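Local coordinates for ABC transporter substrate-binding protein (Bradyrhizobium japonicum, PDB 4I1D), which probably serves as the periplasmic solute-binding component of an ABC transporter, possibly for polyamines such as putrescine and spermidine, at residues K171-I176 with K316-F321. Sequence-based numbering, arbitrary orientation.
Sequences KKLEEI and KRWASF. With ACT (acetate ion), chain S.
The C-terminal helix, 309-321, packs here against the end of helix 166-176, where L173 meets F321 and W318, and E174 meets F321. The two segments run nearly parallel, at 26°, with their axes 12.5 Å apart, and side chains bridge the distance. F321 supplies much of the contact from helix 309-321. Its CB points toward the other helix, and CG anti to the backbone N (chi1 171°) sets the ring beside L173. Ring atom CZ of F321 lies 3.6 Å from CB of L173. E174 passes alongside the same ring in the opposite direction. Its CG sits at the ring edge, and its OE2 is 3.6 Å from F321 CE2. The carboxylate and ring planes are 81° apart, almost perpendicular. L173 also puts CD1 at the edge of the W318 indole, 3.8 Å from CZ3. One face of that indole carries CD1 of F321, offset toward the rim. W318 NE1 is satisfied by N141.

The fold is that of a periplasmic binding protein, and this helix pair lies well away from the malate pocket. L173 also touches helix 146-153. K177 forms a cation-pi contact with F321. Cutting F321 back to an alanine is likely to open a gap beside L173 and to leave K177 without its aromatic partner.

Beside F321, R317 grips an acetate, probably from the crystallisation liquor, side-on through two N-H groups. NE bonds acetate O, and NH2 bonds OXT in a nearly straight line. The acetate methyl CH3 lies 3.8 Å from F321 CB. D167 is a second charged partner of R317 NH2.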
# COMPACT_ATOMS: atom_id res chain seq x y z
N LYS A 171 0.94 17.96 27.35
CA LYS A 171 1.89 19.05 27.20
C LYS A 171 3.15 18.72 28.02
O LYS A 171 4.28 18.86 27.54
CB LYS A 171 1.29 20.39 27.64
CG LYS A 171 2.17 21.57 27.26
CD LYS A 171 1.65 22.89 27.80
CE LYS A 171 2.60 24.03 27.40
NZ LYS A 171 2.17 25.36 27.95
N LYS A 172 2.94 18.24 29.24
CA LYS A 172 4.05 17.93 30.13
C LYS A 172 4.88 16.76 29.56
O LYS A 172 6.11 16.73 29.67
CB LYS A 172 3.51 17.63 31.53
CG LYS A 172 4.52 17.78 32.65
CD LYS A 172 4.94 19.22 32.85
CE LYS A 172 5.96 19.31 33.97
NZ LYS A 172 6.73 20.58 33.98
N LEU A 173 4.22 15.83 28.90
CA LEU A 173 4.92 14.70 28.30
C LEU A 173 5.72 15.10 27.07
O LEU A 173 6.79 14.54 26.79
CB LEU A 173 3.94 13.58 27.95
CG LEU A 173 3.56 12.70 29.13
CD1 LEU A 173 2.32 11.89 28.78
CD2 LEU A 173 4.74 11.79 29.49
N GLU A 174 5.19 16.06 26.32
CA GLU A 174 5.88 16.59 25.15
C GLU A 174 7.19 17.23 25.59
O GLU A 174 8.21 17.07 24.92
CB GLU A 174 5.02 17.63 24.42
CG GLU A 174 4.36 17.09 23.17
CD GLU A 174 5.37 16.60 22.13
OE1 GLU A 174 6.50 17.13 22.10
OE2 GLU A 174 5.03 15.69 21.35
N GLU A 175 7.16 17.93 26.71
CA GLU A 175 8.36 18.56 27.25
C GLU A 175 9.49 17.55 27.54
O GLU A 175 10.65 17.82 27.25
CB GLU A 175 8.02 19.39 28.49
CG GLU A 175 9.25 19.88 29.26
CD GLU A 175 8.93 20.56 30.58
OE1 GLU A 175 7.73 20.67 30.93
OE2 GLU A 175 9.88 20.98 31.28
N ILE A 176 9.15 16.38 28.08
CA ILE A 176 10.17 15.45 28.55
C ILE A 176 10.67 14.54 27.42
O ILE A 176 11.77 13.99 27.48
CB ILE A 176 9.63 14.54 29.69
CG1 ILE A 176 10.76 13.94 30.53
CG2 ILE A 176 8.77 13.41 29.12
CD1 ILE A 176 11.86 14.91 30.92
N LYS A 316 -7.22 6.97 23.05
CA LYS A 316 -7.15 7.16 21.60
C LYS A 316 -6.13 8.23 21.20
O LYS A 316 -5.60 8.20 20.09
CB LYS A 316 -8.53 7.48 21.00
CG LYS A 316 -9.54 6.34 21.18
CD LYS A 316 -10.55 6.25 20.02
CE LYS A 316 -11.43 5.00 20.18
NZ LYS A 316 -12.30 4.70 18.98
N ARG A 317 -5.86 9.17 22.10
CA ARG A 317 -4.92 10.24 21.77
C ARG A 317 -3.47 9.78 21.84
O ARG A 317 -2.60 10.39 21.23
CB ARG A 317 -5.12 11.47 22.67
CG ARG A 317 -6.37 12.28 22.33
CD ARG A 317 -6.73 13.27 23.40
NE ARG A 317 -5.70 14.29 23.55
CZ ARG A 317 -5.84 15.39 24.28
NH1 ARG A 317 -6.98 15.60 24.94
NH2 ARG A 317 -4.85 16.27 24.35
N TRP A 318 -3.22 8.70 22.59
CA TRP A 318 -1.86 8.23 22.79
C TRP A 318 -1.26 7.87 21.45
O TRP A 318 -0.12 8.21 21.16
CB TRP A 318 -1.80 7.00 23.70
CG TRP A 318 -0.40 6.67 24.11
CD1 TRP A 318 0.39 5.67 23.63
CD2 TRP A 318 0.39 7.38 25.06
NE1 TRP A 318 1.62 5.70 24.23
CE2 TRP A 318 1.65 6.74 25.12
CE3 TRP A 318 0.16 8.49 25.88
CZ2 TRP A 318 2.68 7.18 25.97
CZ3 TRP A 318 1.18 8.93 26.72
CH2 TRP A 318 2.42 8.27 26.76
N ALA A 319 -2.05 7.17 20.64
CA ALA A 319 -1.59 6.66 19.37
C ALA A 319 -0.94 7.76 18.55
O ALA A 319 0.14 7.57 18.00
CB ALA A 319 -2.74 6.00 18.60
N SER A 320 -1.60 8.91 18.47
CA SER A 320 -1.08 10.02 17.67
C SER A 320 0.01 10.79 18.40
O SER A 320 0.85 11.44 17.78
CB SER A 320 -2.22 10.95 17.24
OG SER A 320 -2.76 11.65 18.34
N PHE A 321 -0.00 10.73 19.73
CA PHE A 321 1.06 11.36 20.50
C PHE A 321 2.41 10.70 20.22
O PHE A 321 3.43 11.37 20.17
CB PHE A 321 0.75 11.34 21.99
CG PHE A 321 1.89 11.77 22.86
CD1 PHE A 321 2.58 10.84 23.63
CD2 PHE A 321 2.29 13.09 22.90
CE1 PHE A 321 3.63 11.23 24.44
CE2 PHE A 321 3.35 13.49 23.70
CZ PHE A 321 4.03 12.56 24.47
C ACT S . -2.48 14.82 21.71
O ACT S . -3.59 14.29 21.46
OXT ACT S . -2.45 15.68 22.63
CH3 ACT S . -1.24 14.46 20.93